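PDB 1C1L: protein (congerin I) from Conger myriaster, which binds beta-galactosides such as lactose as a homodimeric galectin of the conger eel. Local coordinates for the beta-D-glucopyranose and beta-D-galactopyranose site. Sequence-based numbering; all coordinates share one arbitrary frame.

The beta-D-glucopyranose and beta-D-galactopyranose site. Residues 30, 45, 47, 49, 52, 60, 62, 71, 74, 76. With BGC (beta-D-glucopyranose), chain B; GAL (beta-D-galactopyranose), chain C.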
# COMPACT_ATOMS: atom_id res chain seq x y z
N ARG A 30 20.92 -7.13 -6.26
CA ARG A 30 20.13 -6.09 -6.90
C ARG A 30 18.70 -6.17 -6.42
O ARG A 30 18.31 -7.20 -5.87
CB ARG A 30 20.12 -6.26 -8.42
CG ARG A 30 19.53 -7.60 -8.90
CD ARG A 30 19.72 -7.64 -10.40
NE ARG A 30 19.25 -8.89 -10.97
CZ ARG A 30 18.43 -8.95 -12.02
NH1 ARG A 30 17.97 -7.86 -12.64
NH2 ARG A 30 18.05 -10.14 -12.47
N HIS A 45 10.58 -0.88 -14.92
CA HIS A 45 11.35 -1.81 -14.12
C HIS A 45 12.54 -0.95 -13.73
O HIS A 45 13.29 -0.54 -14.61
CB HIS A 45 11.81 -3.00 -14.96
CG HIS A 45 12.86 -3.90 -14.32
ND1 HIS A 45 12.73 -4.80 -13.37
CD2 HIS A 45 14.17 -3.96 -14.75
CE1 HIS A 45 13.88 -5.40 -13.19
NE2 HIS A 45 14.74 -4.88 -14.02
N ASP A 47 15.85 -1.07 -11.70
CA ASP A 47 16.74 -2.02 -11.07
C ASP A 47 18.00 -1.37 -10.50
O ASP A 47 18.74 -0.70 -11.23
CB ASP A 47 17.09 -3.09 -12.11
CG ASP A 47 17.54 -4.42 -11.55
OD1 ASP A 47 17.21 -4.79 -10.43
OD2 ASP A 47 18.24 -5.12 -12.27
N ARG A 49 21.40 -2.19 -9.18
CA ARG A 49 22.34 -3.30 -9.18
C ARG A 49 23.58 -2.90 -8.41
O ARG A 49 24.34 -2.01 -8.80
CB ARG A 49 22.71 -3.66 -10.62
CG ARG A 49 21.52 -4.05 -11.46
CD ARG A 49 21.93 -4.37 -12.87
NE ARG A 49 20.77 -4.91 -13.55
CZ ARG A 49 20.74 -5.37 -14.79
NH1 ARG A 49 21.82 -5.36 -15.56
NH2 ARG A 49 19.59 -5.83 -15.27
N TYR A 52 26.51 -7.07 -9.29
CA TYR A 52 25.86 -7.94 -10.23
C TYR A 52 26.78 -8.09 -11.43
O TYR A 52 26.57 -7.52 -12.50
CB TYR A 52 24.52 -7.31 -10.59
CG TYR A 52 23.66 -8.18 -11.48
CD1 TYR A 52 23.17 -9.38 -10.97
CD2 TYR A 52 23.36 -7.78 -12.78
CE1 TYR A 52 22.36 -10.19 -11.76
CE2 TYR A 52 22.55 -8.59 -13.58
CZ TYR A 52 22.06 -9.78 -13.05
OH TYR A 52 21.22 -10.57 -13.81
N VAL A 60 19.50 0.39 -13.78
CA VAL A 60 19.05 -0.03 -15.09
C VAL A 60 17.54 0.16 -15.10
O VAL A 60 16.84 -0.34 -14.21
CB VAL A 60 19.38 -1.51 -15.35
CG1 VAL A 60 18.80 -1.96 -16.68
CG2 VAL A 60 20.90 -1.71 -15.36
N ASN A 62 14.05 -0.22 -17.61
CA ASN A 62 13.54 -0.84 -18.81
C ASN A 62 12.05 -1.09 -18.64
O ASN A 62 11.48 -0.75 -17.59
CB ASN A 62 14.29 -2.15 -19.03
CG ASN A 62 14.36 -2.54 -20.50
OD1 ASN A 62 13.66 -2.01 -21.36
ND2 ASN A 62 15.18 -3.52 -20.84
N TRP A 71 12.32 -7.76 -22.54
CA TRP A 71 13.04 -6.56 -22.10
C TRP A 71 13.49 -5.77 -23.31
O TRP A 71 14.01 -6.35 -24.27
CB TRP A 71 14.25 -6.92 -21.26
CG TRP A 71 13.89 -7.63 -19.97
CD1 TRP A 71 14.27 -8.93 -19.74
CD2 TRP A 71 13.18 -7.09 -18.93
NE1 TRP A 71 13.80 -9.21 -18.54
CE2 TRP A 71 13.16 -8.15 -18.02
CE3 TRP A 71 12.59 -5.87 -18.62
CZ2 TRP A 71 12.51 -7.99 -16.78
CZ3 TRP A 71 11.95 -5.71 -17.39
CH2 TRP A 71 11.92 -6.77 -16.47
N GLU A 74 17.48 -0.73 -22.54
CA GLU A 74 17.87 -0.26 -21.23
C GLU A 74 18.34 1.18 -21.26
O GLU A 74 18.94 1.66 -22.24
CB GLU A 74 19.00 -1.08 -20.67
CG GLU A 74 18.62 -2.53 -20.51
CD GLU A 74 19.69 -3.39 -19.87
OE1 GLU A 74 20.86 -3.03 -19.87
OE2 GLU A 74 19.35 -4.45 -19.36
N ARG A 76 20.50 3.36 -18.51
CA ARG A 76 21.36 3.14 -17.35
C ARG A 76 21.82 4.44 -16.75
O ARG A 76 21.93 5.46 -17.45
CB ARG A 76 22.58 2.34 -17.74
CG ARG A 76 22.19 0.93 -18.11
CD ARG A 76 23.32 0.20 -18.78
NE ARG A 76 22.96 -1.20 -18.88
CZ ARG A 76 23.55 -2.11 -18.11
NH1 ARG A 76 24.50 -1.73 -17.26
NH2 ARG A 76 23.18 -3.39 -18.14
C2 BGC B . 21.88 -6.72 -20.32
C3 BGC B . 21.32 -7.14 -18.95
C4 BGC B . 20.02 -7.90 -19.14
C5 BGC B . 20.25 -9.09 -20.09
C6 BGC B . 18.99 -9.89 -20.34
C1 BGC B . 22.00 -7.93 -21.24
O1 BGC B . 22.36 -7.51 -22.50
O2 BGC B . 23.16 -6.13 -20.14
O3 BGC B . 21.10 -5.99 -18.16
O4 BGC B . 19.55 -8.39 -17.85
O5 BGC B . 20.72 -8.58 -21.35
O6 BGC B . 17.97 -9.09 -20.92
C1 GAL C . 18.20 -8.28 -17.59
C2 GAL C . 17.86 -8.95 -16.27
C3 GAL C . 16.40 -8.71 -15.90
C4 GAL C . 16.07 -7.20 -15.95
C5 GAL C . 16.52 -6.62 -17.29
C6 GAL C . 16.31 -5.12 -17.36
O2 GAL C . 18.09 -10.35 -16.39
O3 GAL C . 16.16 -9.21 -14.59
O4 GAL C . 16.73 -6.55 -14.88
O5 GAL C . 17.92 -6.88 -17.52
O6 GAL C . 16.68 -4.63 -18.62
O HOH W 1 20.78 -10.45 -16.36
O HOH W 2 17.55 -5.97 -20.94
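Lactose lies in the carbohydrate-recognition groove of the galectin fold, its galactose (GAL) largely buried and its glucose (BGC) much less so. Specificity centres on the axial 4-hydroxyl of galactose, the group whose orientation distinguishes this sugar from glucose. His45 NE2 meets GAL O4 at 2.7 Å, CG anti to the backbone N (chi1 168°) carrying the ring so that this nitrogen points at the hydroxyl; an imidazole suits a hydroxyl because its nitrogen can donate or accept. Arg30 NH1 and Arg49 NH2 both donate to the same oxygen within their guanidinium planes. Arginine suits both positions because its flat, multiply donating end spans neighbouring oxygens: Arg30 grips end-on, NH2 reaching GAL O3 at 3.0 Å, and Arg49 NH2 also reaches the ring oxygen GAL O5 at 3.0 Å. Asp47, in the second shell, orients the pair; its OD2 accepts from Arg30 NH1 and, almost straight (172° at H), from Arg49 NE, both from above the carboxylate plane. Val60 CG2 and Tyr52 CE2 lie over opposite faces of the Arg49 guanidinium, each toward its rim, and probably limit its rotation. Trp71 supplies an apolar platform for the less polar face of galactose: GAL C5 lies over its five-membered ring, 3.7 Å from the centroid, and GAL C4 over the six-membered ring. The planar amide of Asn62 directs ND2 to GAL O6 at 2.9 Å. Glu74 OE2, with two lone pairs, bridges the sugars, accepting from GAL O6 (anti) and from BGC O3 at 2.6 Å (syn). Arg76 NE and NH2 both donate to OE1, a side-on salt bridge that probably holds the carboxylate in place. Arg49 NH1 donates to BGC O3 at 2.8 Å. By reading galactose closely and glucose directly mainly through its 3-hydroxyl, the site gives this galectin its beta-galactoside-binding activity.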